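Local coordinates for maltose-binding protein MalE1 (Thermotoga maritima, PDB 6DTU) that binds maltotetraose between the two lobes of a periplasmic binding-protein fold and probably delivers maltodextrins to a membrane sugar transporter, at residues Gly183-Gly188 with Asn364-Ile369; Tyr168-Thr173 with Ala338-Ala343; Leu5-Ser10 with Asp15-Leu20. All coordinates share one frame; numbering follows the deposited sequence.

Contact 1 of 3, residues Gly183-Gly188 with Asn364-Ile369; sequences GLANEG and NAVERI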
loop_
_atom_site.group_PDB
_atom_site.type_symbol
_atom_site.label_atom_id
_atom_site.label_comp_id
_atom_site.label_asym_id
_atom_site.label_seq_id
_atom_site.Cartn_x
_atom_site.Cartn_y
_atom_site.Cartn_z
ATOM N N GLY A 183 -18.923 -5.731 -4.328
ATOM C CA GLY A 183 -19.644 -5.131 -3.215
ATOM C C GLY A 183 -19.297 -3.685 -2.914
ATOM O O GLY A 183 -19.483 -3.197 -1.791
ATOM N N LEU A 184 -18.820 -2.969 -3.916
ATOM C CA LEU A 184 -18.388 -1.596 -3.724
ATOM C C LEU A 184 -19.522 -0.589 -3.857
ATOM O O LEU A 184 -19.263 0.618 -3.828
ATOM C CB LEU A 184 -17.249 -1.270 -4.692
ATOM C CG LEU A 184 -16.021 -2.134 -4.443
ATOM C CD1 LEU A 184 -15.033 -1.914 -5.573
ATOM C CD2 LEU A 184 -15.388 -1.795 -3.111
ATOM N N ALA A 185 -20.760 -1.056 -4.048
ATOM C CA ALA A 185 -21.933 -0.190 -4.004
ATOM C C ALA A 185 -23.045 -0.808 -3.168
ATOM O O ALA A 185 -24.213 -0.450 -3.349
ATOM C CB ALA A 185 -22.453 0.167 -5.399
ATOM N N ASN A 186 -22.713 -1.738 -2.276
ATOM C CA ASN A 186 -23.715 -2.257 -1.358
ATOM C C ASN A 186 -23.974 -1.231 -0.256
ATOM O O ASN A 186 -23.367 -0.159 -0.218
ATOM C CB ASN A 186 -23.367 -3.673 -0.881
ATOM C CG ASN A 186 -22.175 -3.728 0.065
ATOM O OD1 ASN A 186 -21.715 -2.717 0.606
ATOM N ND2 ASN A 186 -21.680 -4.938 0.284
ATOM N N GLU A 187 -24.891 -1.541 0.655
ATOM C CA GLU A 187 -25.261 -0.527 1.637
ATOM C C GLU A 187 -24.111 -0.200 2.581
ATOM O O GLU A 187 -24.004 0.937 3.051
ATOM C CB GLU A 187 -26.553 -0.908 2.367
ATOM C CG GLU A 187 -27.778 -1.005 1.447
ATOM C CD GLU A 187 -28.056 0.271 0.649
ATOM O OE1 GLU A 187 -28.106 1.373 1.248
ATOM O OE2 GLU A 187 -28.232 0.169 -0.587
ATOM N N GLY A 188 -23.217 -1.155 2.834
ATOM C CA GLY A 188 -22.051 -0.854 3.642
ATOM C C GLY A 188 -21.092 0.087 2.942
ATOM O O GLY A 188 -20.557 1.010 3.561
ATOM N N ASN A 364 -22.489 3.661 -10.475
ATOM C CA ASN A 364 -21.836 3.779 -11.770
ATOM C C ASN A 364 -20.443 3.166 -11.738
ATOM O O ASN A 364 -20.005 2.564 -12.728
ATOM C CB ASN A 364 -21.797 5.243 -12.216
ATOM C CG ASN A 364 -23.175 5.777 -12.552
ATOM O OD1 ASN A 364 -24.137 5.015 -12.657
ATOM N ND2 ASN A 364 -23.272 7.087 -12.755
ATOM N N ALA A 365 -19.734 3.306 -10.611
ATOM C CA ALA A 365 -18.405 2.700 -10.498
ATOM C C ALA A 365 -18.466 1.188 -10.679
ATOM O O ALA A 365 -17.669 0.611 -11.423
ATOM C CB ALA A 365 -17.746 3.047 -9.158
ATOM N N VAL A 366 -19.420 0.534 -10.022
ATOM C CA VAL A 366 -19.536 -0.918 -10.125
ATOM C C VAL A 366 -19.933 -1.347 -11.541
ATOM O O VAL A 366 -19.429 -2.352 -12.061
ATOM C CB VAL A 366 -20.474 -1.456 -9.028
ATOM C CG1 VAL A 366 -20.830 -2.906 -9.264
ATOM C CG2 VAL A 366 -19.830 -1.294 -7.645
ATOM N N GLU A 367 -20.826 -0.598 -12.202
ATOM C CA GLU A 367 -21.135 -0.931 -13.590
ATOM C C GLU A 367 -19.909 -0.771 -14.481
ATOM O O GLU A 367 -19.703 -1.559 -15.414
ATOM C CB GLU A 367 -22.268 -0.047 -14.122
ATOM C CG GLU A 367 -23.482 0.048 -13.210
ATOM C CD GLU A 367 -24.682 0.716 -13.871
ATOM O OE1 GLU A 367 -25.829 0.333 -13.553
ATOM O OE2 GLU A 367 -24.481 1.638 -14.693
ATOM N N ARG A 368 -19.069 0.217 -14.185
ATOM C CA ARG A 368 -17.842 0.379 -14.947
ATOM C C ARG A 368 -16.889 -0.780 -14.706
ATOM O O ARG A 368 -16.347 -1.345 -15.658
ATOM C CB ARG A 368 -17.190 1.722 -14.619
ATOM C CG ARG A 368 -15.849 1.941 -15.273
ATOM C CD ARG A 368 -15.269 3.301 -14.917
ATOM N NE ARG A 368 -13.823 3.357 -15.121
ATOM C CZ ARG A 368 -13.094 4.444 -14.914
ATOM N NH1 ARG A 368 -13.685 5.555 -14.502
ATOM N NH2 ARG A 368 -11.785 4.423 -15.114
ATOM N N ILE A 369 -16.728 -1.191 -13.447
ATOM C CA ILE A 369 -15.816 -2.292 -13.129
ATOM C C ILE A 369 -16.285 -3.574 -13.801
ATOM O O ILE A 369 -15.490 -4.312 -14.400
ATOM C CB ILE A 369 -15.723 -2.472 -11.608
ATOM C CG1 ILE A 369 -15.144 -1.210 -10.966
ATOM C CG2 ILE A 369 -14.881 -3.685 -11.278
ATOM C CD1 ILE A 369 -15.270 -1.191 -9.445
#
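Val366 presses a single methyl, CG2, into the bend of chain just ahead of helix 187-201. This carbon lies 3.7 Å from Ala185 CB and just as near the backbone: Val366 CG2 to Ala185 N is also 3.7 Å. A third neighbour, Leu184 CB, stands 3.9 Å from the same Val366 CG2, so the methyl meets two side chains and the backbone between them. The valine torsion accounts for this: with CG1 anti to the backbone N (chi1 169°), CG2 lies beside that N and faces residues 184-185.

One turn further along helix 358-374, and deeper, Leu184 and Ile369 cross at about a right angle and meet through end methyls, CD1 to CD1 at 3.9 Å. Both are buried. Val340 touches both, Met344 of helix 341-352 also lies against Leu184, and Ile182 touches Val366 and Ile369. Arg368 turns to helix 341-352 as well, tying it to helix 358-374 by a salt bridge to Asp346.

The outer side is loose. Glu187, Asn364 and Glu367 are exposed and make no contact across the two segments, while Ala185 and Val366 are only partly covered. Asn186, at the N-cap of helix 187-201, serves its own surroundings, hydrogen-bonding through OD1 to Ala189 N and through ND2 to Gly166 O.

Between these two segments the contact is apolar, over a modest 143 Å² of buried surface, with the exposed acids Glu187 and Glu367 outside it. Shape fit, with no directional bond, sets residues 364-369 against Leu184 and Ala185.

Contact 2 of 3, residues Tyr168-Thr173 with Ala338-Ala343; sequences YVFKQT and AAVWAA. With GLC (alpha-D-glucopyranose), chain C; GLC (alpha-D-glucopyranose), chain B.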
loop_
_atom_site.group_PDB
_atom_site.type_symbol
_atom_site.label_atom_id
_atom_site.label_comp_id
_atom_site.label_asym_id
_atom_site.label_seq_id
_atom_site.Cartn_x
_atom_site.Cartn_y
_atom_site.Cartn_z
ATOM N N TYR A 168 -17.204 -4.629 0.049
ATOM C CA TYR A 168 -16.141 -5.564 -0.328
ATOM C C TYR A 168 -15.842 -5.380 -1.808
ATOM O O TYR A 168 -16.665 -4.850 -2.553
ATOM C CB TYR A 168 -16.490 -7.021 0.017
ATOM C CG TYR A 168 -17.789 -7.523 -0.588
ATOM C CD1 TYR A 168 -17.830 -8.012 -1.890
ATOM C CD2 TYR A 168 -18.970 -7.511 0.141
ATOM C CE1 TYR A 168 -19.022 -8.474 -2.454
ATOM C CE2 TYR A 168 -20.156 -7.970 -0.418
ATOM C CZ TYR A 168 -20.176 -8.442 -1.708
ATOM O OH TYR A 168 -21.360 -8.884 -2.242
ATOM N N VAL A 169 -14.642 -5.798 -2.225
ATOM C CA VAL A 169 -14.284 -5.719 -3.640
ATOM C C VAL A 169 -14.959 -6.870 -4.373
ATOM O O VAL A 169 -15.971 -6.676 -5.053
ATOM C CB VAL A 169 -12.756 -5.721 -3.865
ATOM C CG1 VAL A 169 -12.438 -5.510 -5.359
ATOM C CG2 VAL A 169 -12.098 -4.647 -3.014
ATOM N N PHE A 170 -14.418 -8.074 -4.218
ATOM C CA PHE A 170 -14.975 -9.291 -4.778
ATOM C C PHE A 170 -15.390 -10.178 -3.612
ATOM O O PHE A 170 -14.648 -10.310 -2.629
ATOM C CB PHE A 170 -13.907 -10.016 -5.623
ATOM C CG PHE A 170 -13.322 -9.171 -6.747
ATOM C CD1 PHE A 170 -14.141 -8.546 -7.657
ATOM C CD2 PHE A 170 -11.949 -9.028 -6.888
ATOM C CE1 PHE A 170 -13.608 -7.782 -8.698
ATOM C CE2 PHE A 170 -11.402 -8.250 -7.915
ATOM C CZ PHE A 170 -12.227 -7.630 -8.821
ATOM N N LYS A 171 -16.564 -10.793 -3.723
ATOM C CA LYS A 171 -17.090 -11.578 -2.618
ATOM C C LYS A 171 -16.152 -12.731 -2.294
ATOM O O LYS A 171 -15.743 -13.488 -3.180
ATOM C CB LYS A 171 -18.484 -12.109 -2.963
ATOM C CG LYS A 171 -19.188 -12.835 -1.811
ATOM C CD LYS A 171 -19.566 -11.873 -0.699
ATOM C CE LYS A 171 -20.244 -12.596 0.447
ATOM N NZ LYS A 171 -20.990 -11.647 1.316
ATOM N N GLN A 172 -15.770 -12.828 -1.028
ATOM C CA GLN A 172 -14.971 -13.948 -0.565
ATOM C C GLN A 172 -15.909 -15.133 -0.374
ATOM O O GLN A 172 -16.870 -15.046 0.397
ATOM C CB GLN A 172 -14.278 -13.590 0.750
ATOM C CG GLN A 172 -13.347 -14.679 1.279
ATOM C CD GLN A 172 -12.225 -15.001 0.307
ATOM O OE1 GLN A 172 -11.281 -14.224 0.158
ATOM N NE2 GLN A 172 -12.329 -16.143 -0.370
ATOM N N THR A 173 -15.678 -16.206 -1.123
ATOM C CA THR A 173 -16.445 -17.440 -1.012
ATOM C C THR A 173 -15.502 -18.582 -0.650
ATOM O O THR A 173 -14.277 -18.435 -0.659
ATOM C CB THR A 173 -17.181 -17.769 -2.316
ATOM O OG1 THR A 173 -16.280 -18.403 -3.226
ATOM C CG2 THR A 173 -17.715 -16.502 -2.965
ATOM N N ALA A 338 -7.180 -4.941 -11.544
ATOM C CA ALA A 338 -6.757 -3.801 -12.352
ATOM C C ALA A 338 -7.952 -2.947 -12.768
ATOM O O ALA A 338 -7.818 -1.738 -12.969
ATOM C CB ALA A 338 -5.998 -4.283 -13.592
ATOM N N ALA A 339 -9.121 -3.560 -12.899
ATOM C CA ALA A 339 -10.328 -2.834 -13.277
ATOM C C ALA A 339 -10.934 -2.037 -12.125
ATOM O O ALA A 339 -11.923 -1.331 -12.332
ATOM C CB ALA A 339 -11.377 -3.813 -13.808
ATOM N N VAL A 340 -10.392 -2.134 -10.919
ATOM C CA VAL A 340 -11.103 -1.608 -9.757
ATOM C C VAL A 340 -10.686 -0.183 -9.420
ATOM O O VAL A 340 -11.534 0.681 -9.178
ATOM C CB VAL A 340 -10.950 -2.570 -8.553
ATOM C CG1 VAL A 340 -11.476 -1.912 -7.271
ATOM C CG2 VAL A 340 -11.679 -3.886 -8.829
ATOM N N TRP A 341 -9.377 0.083 -9.384
ATOM C CA TRP A 341 -8.866 1.291 -8.744
ATOM C C TRP A 341 -9.355 2.555 -9.434
ATOM O O TRP A 341 -9.787 3.500 -8.771
ATOM C CB TRP A 341 -7.341 1.260 -8.761
ATOM C CG TRP A 341 -6.736 0.043 -8.106
ATOM C CD1 TRP A 341 -6.126 -1.002 -8.740
ATOM C CD2 TRP A 341 -6.652 -0.241 -6.700
ATOM N NE1 TRP A 341 -5.667 -1.908 -7.829
ATOM C CE2 TRP A 341 -5.972 -1.476 -6.565
ATOM C CE3 TRP A 341 -7.086 0.427 -5.546
ATOM C CZ2 TRP A 341 -5.701 -2.052 -5.331
ATOM C CZ3 TRP A 341 -6.819 -0.146 -4.313
ATOM C CH2 TRP A 341 -6.147 -1.386 -4.216
ATOM N N ALA A 342 -9.218 2.624 -10.759
ATOM C CA ALA A 342 -9.544 3.864 -11.462
ATOM C C ALA A 342 -11.033 4.194 -11.373
ATOM O O ALA A 342 -11.400 5.362 -11.218
ATOM C CB ALA A 342 -9.074 3.801 -12.919
ATOM N N ALA A 343 -11.907 3.186 -11.496
ATOM C CA ALA A 343 -13.345 3.424 -11.352
ATOM C C ALA A 343 -13.690 3.949 -9.963
ATOM O O ALA A 343 -14.493 4.876 -9.817
ATOM C CB ALA A 343 -14.103 2.123 -11.620
HETATM C C1 GLC C . -2.428 0.460 -4.207
HETATM C C2 GLC C . -2.130 -0.613 -5.178
HETATM C C3 GLC C . -1.764 -0.060 -6.521
HETATM C C4 GLC C . -2.845 0.773 -7.090
HETATM C C5 GLC C . -3.200 1.935 -6.129
HETATM C C6 GLC C . -4.328 2.653 -6.558
HETATM O O2 GLC C . -1.006 -1.391 -4.679
HETATM O O3 GLC C . -1.470 -1.162 -7.437
HETATM O O4 GLC C . -2.362 1.333 -8.342
HETATM O O5 GLC C . -3.512 1.320 -4.728
HETATM O O6 GLC C . -4.542 3.718 -5.656
HETATM C C1 GLC B . -2.930 0.735 -9.489
HETATM C C2 GLC B . -1.884 0.632 -10.527
HETATM C C3 GLC B . -1.514 1.970 -11.042
HETATM C C4 GLC B . -2.693 2.721 -11.577
HETATM C C5 GLC B . -3.744 2.952 -10.467
HETATM C C6 GLC B . -4.935 3.615 -10.919
HETATM O O2 GLC B . -0.684 -0.023 -9.925
HETATM O O3 GLC B . -0.530 1.767 -12.106
HETATM O O4 GLC B . -2.251 3.988 -12.088
HETATM O O5 GLC B . -4.089 1.538 -9.949
HETATM O O6 GLC B . -5.542 2.840 -11.926
#
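Val340 sets CG2 against two neighbouring side chains of the corner at residues 169-170: it lies 3.8 Å from Phe170 CZ and 3.9 Å from Val169 CG1. Phe170 and Val340 run past each other in opposite directions, and Val340 CG2 comes to the ring obliquely. Within residues 168-173, Val169 CG1 sits over the centre of one face of the Phe170 ring, as its torsion allows, CG1 being anti to the backbone N (chi1 -175°).

The next residue, Trp341, turns to the bound glycan. Trp341 CB is 3.5 Å from O5 of the chain B glucose, and CG and CD1 stay beside that same oxygen. Farther out, Trp341 CD2 and CE3 each lie 3.7 Å from C6 of the chain C glucose, while NE1 and CE2 come near its C4. At the far end CZ2 nears C2, and Trp341 CZ3 ends 3.6 Å from chain C O5. The chain C sugar thus lies over one face of the indole. With an alanine in place of Trp341, that sugar would probably lose the surface it rests on, leaving a gap in the pocket wall.

Trp341 also meets the ring of Phe260 and touches Tyr156. Phe155 of helix 155-164 touches Val340, and Phe163 of the same helix touches Val169. Ile373 of helix 358-374 and Leu177 of strand 176-178 cover Phe170, placing the valine-phenylalanine cluster between the small antiparallel sheet and the start of helix 341-352.

Contact 3 of 3, residues Leu5-Ser10 with Asp15-Leu20; sequences LTIWCS and DILQKL. With GLC (alpha-D-glucopyranose), chain D.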
loop_
_atom_site.group_PDB
_atom_site.type_symbol
_atom_site.label_atom_id
_atom_site.label_comp_id
_atom_site.label_asym_id
_atom_site.label_seq_id
_atom_site.Cartn_x
_atom_site.Cartn_y
_atom_site.Cartn_z
ATOM N N LEU A 5 21.996 -5.697 -13.711
ATOM C CA LEU A 5 20.620 -5.791 -13.229
ATOM C C LEU A 5 20.092 -4.401 -12.935
ATOM O O LEU A 5 20.710 -3.637 -12.179
ATOM C CB LEU A 5 20.525 -6.616 -11.948
ATOM C CG LEU A 5 20.921 -8.094 -12.047
ATOM C CD1 LEU A 5 20.861 -8.728 -10.690
ATOM C CD2 LEU A 5 20.033 -8.809 -13.065
ATOM N N THR A 6 18.955 -4.076 -13.538
ATOM C CA THR A 6 18.260 -2.819 -13.300
ATOM C C THR A 6 16.999 -3.084 -12.493
ATOM O O THR A 6 16.239 -4.014 -12.798
ATOM C CB THR A 6 17.923 -2.156 -14.628
ATOM O OG1 THR A 6 19.150 -1.891 -15.324
ATOM C CG2 THR A 6 17.201 -0.820 -14.372
ATOM N N ILE A 7 16.781 -2.270 -11.463
ATOM C CA ILE A 7 15.642 -2.380 -10.563
ATOM C C ILE A 7 14.854 -1.089 -10.652
ATOM O O ILE A 7 15.443 -0.006 -10.571
ATOM C CB ILE A 7 16.143 -2.528 -9.115
ATOM C CG1 ILE A 7 17.100 -3.714 -8.981
ATOM C CG2 ILE A 7 14.971 -2.638 -8.142
ATOM C CD1 ILE A 7 17.848 -3.728 -7.655
ATOM N N TRP A 8 13.532 -1.196 -10.768
ATOM C CA TRP A 8 12.620 -0.065 -10.607
ATOM C C TRP A 8 11.978 -0.164 -9.231
ATOM O O TRP A 8 11.450 -1.219 -8.858
ATOM C CB TRP A 8 11.493 -0.066 -11.649
ATOM C CG TRP A 8 11.909 0.200 -13.044
ATOM C CD1 TRP A 8 13.152 0.615 -13.475
ATOM C CD2 TRP A 8 11.089 0.090 -14.207
ATOM N NE1 TRP A 8 13.149 0.754 -14.840
ATOM C CE2 TRP A 8 11.892 0.456 -15.314
ATOM C CE3 TRP A 8 9.743 -0.250 -14.422
ATOM C CZ2 TRP A 8 11.402 0.454 -16.623
ATOM C CZ3 TRP A 8 9.258 -0.252 -15.722
ATOM C CH2 TRP A 8 10.087 0.110 -16.805
ATOM N N CYS A 9 12.011 0.921 -8.489
ATOM C CA CYS A 9 11.369 0.938 -7.181
ATOM C C CYS A 9 10.944 2.360 -6.880
ATOM O O CYS A 9 11.396 3.316 -7.519
ATOM C CB CYS A 9 12.282 0.393 -6.069
ATOM S SG CYS A 9 13.766 1.368 -5.782
ATOM N N SER A 10 10.097 2.491 -5.873
ATOM C CA SER A 10 9.671 3.814 -5.453
ATOM C C SER A 10 10.813 4.528 -4.733
ATOM O O SER A 10 11.879 3.971 -4.484
ATOM C CB SER A 10 8.461 3.711 -4.523
ATOM O OG SER A 10 8.889 3.443 -3.201
ATOM N N ASP A 15 17.634 4.154 -1.590
ATOM C CA ASP A 15 18.916 4.257 -0.898
ATOM C C ASP A 15 19.434 2.894 -0.476
ATOM O O ASP A 15 20.617 2.570 -0.673
ATOM C CB ASP A 15 18.801 5.156 0.336
ATOM C CG ASP A 15 18.702 6.635 0.007
ATOM O OD1 ASP A 15 18.828 7.030 -1.172
ATOM O OD2 ASP A 15 18.539 7.416 0.971
ATOM N N ILE A 16 18.588 2.106 0.188
ATOM C CA ILE A 16 19.062 0.819 0.679
ATOM C C ILE A 16 19.397 -0.112 -0.472
ATOM O O ILE A 16 20.423 -0.800 -0.442
ATOM C CB ILE A 16 18.101 0.183 1.702
ATOM C CG1 ILE A 16 18.683 -1.148 2.191
ATOM C CG2 ILE A 16 16.688 0.019 1.101
ATOM C CD1 ILE A 16 20.102 -1.049 2.769
ATOM N N LEU A 17 18.572 -0.126 -1.521
ATOM C CA LEU A 17 18.870 -0.995 -2.663
ATOM C C LEU A 17 20.108 -0.544 -3.430
ATOM O O LEU A 17 20.835 -1.384 -3.982
ATOM C CB LEU A 17 17.660 -1.088 -3.591
ATOM C CG LEU A 17 16.436 -1.831 -3.040
ATOM C CD1 LEU A 17 15.280 -1.806 -4.037
ATOM C CD2 LEU A 17 16.785 -3.244 -2.699
ATOM N N GLN A 18 20.368 0.761 -3.478
ATOM C CA GLN A 18 21.599 1.250 -4.090
ATOM C C GLN A 18 22.806 0.704 -3.352
ATOM O O GLN A 18 23.768 0.241 -3.967
ATOM C CB GLN A 18 21.634 2.782 -4.025
ATOM C CG GLN A 18 20.968 3.536 -5.181
ATOM C CD GLN A 18 21.016 5.073 -5.014
ATOM O OE1 GLN A 18 21.118 5.590 -3.893
ATOM N NE2 GLN A 18 20.950 5.800 -6.136
ATOM N N LYS A 19 22.761 0.751 -2.027
ATOM C CA LYS A 19 23.887 0.293 -1.232
ATOM C C LYS A 19 24.089 -1.209 -1.388
ATOM O O LYS A 19 25.221 -1.674 -1.577
ATOM C CB LYS A 19 23.641 0.676 0.224
ATOM C CG LYS A 19 24.763 0.294 1.157
ATOM C CD LYS A 19 26.012 1.117 0.899
ATOM C CE LYS A 19 27.147 0.762 1.876
ATOM N NZ LYS A 19 27.794 -0.570 1.607
ATOM N N LEU A 20 22.997 -1.985 -1.323
ATOM C CA LEU A 20 23.108 -3.427 -1.531
ATOM C C LEU A 20 23.620 -3.738 -2.929
ATOM O O LEU A 20 24.425 -4.659 -3.119
ATOM C CB LEU A 20 21.749 -4.099 -1.330
ATOM C CG LEU A 20 21.194 -3.940 0.079
ATOM C CD1 LEU A 20 19.752 -4.443 0.209
ATOM C CD2 LEU A 20 22.121 -4.663 1.045
HETATM C C1 GLC D . 5.700 5.010 -1.742
HETATM C C2 GLC D . 5.592 3.644 -1.190
HETATM C C3 GLC D . 4.399 2.938 -1.690
HETATM C C4 GLC D . 3.156 3.703 -1.394
HETATM C C5 GLC D . 3.213 5.099 -2.069
HETATM C C6 GLC D . 2.179 5.959 -1.684
HETATM O O1 GLC D . 5.916 4.952 -3.116
HETATM O O2 GLC D . 6.813 2.933 -1.571
HETATM O O3 GLC D . 4.379 1.624 -1.024
HETATM O O4 GLC D . 2.003 2.982 -1.907
HETATM O O5 GLC D . 4.482 5.760 -1.507
HETATM O O6 GLC D . 2.255 7.150 -2.475
#
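Leu17 reaches from helix 14-28 to strand 4-9 with one methyl, CD1, which touches two residues spaced two apart on the strand. The apolar contacts are these: Leu17 CD1 lies 3.9 Å from Cys9 SG and 4.2 Å from Ile7 CG2. The CB atoms of Ile7 and Cys9 point to the helix; that of Trp8 points away, and its side chain touches helix 39-49. Ile7 and Leu17 cross at about a right angle, and Ile7 offers its CG2 branch. Cys9 SG stands between its backbone N and carbonyl carbon (chi1 64°), and there it meets the leucine. Leu17, Ile7 and Cys9 are all buried, with Val32 and Val34 of strand 31-36 alongside the last two.

The polar contacts sit at the strand's C-terminal end. Ser10 OG accepts a hydrogen bond from O2 of the chain D glucose at 2.7 Å. The same OG is hydrogen-bonded to Lys12 N and Gln13 OE1, so three partners engage Ser10 OG, and they probably fix its rotation.

Strand 4-9, helix 14-28 and strand 31-36 make a right-handed beta-alpha-beta unit, and this contact packs its helix on its first strand. Hydrocarbon and sulfur seat the helix without directional bonds across these segments, whereas the hydroxyl bonds of Ser10, just past the strand, place it for the glucose.

Contacts 1 and 2 are neighbours, their centres 9 Å apart, joined where Gly183 pairs with Tyr168 and Val169 through probable backbone hydrogen bonds. Contact 2 uses the start of helix 341-352 and contact 1 the following helix 358-374, and both meet the chain around the small antiparallel sheet. The touching residues of contact 2 are all buried, and it backs onto the glycan pocket; contact 1 lies farther out and is partly open. Contact 3 stands on the opposite side of the chain's centre, about 31 Å from contact 2 between centres, and is buried within a beta-alpha-beta unit. All three are apolar across their segments, yet contact 2 offers the sugar an aromatic face whereas contact 3 offers it a hydroxyl.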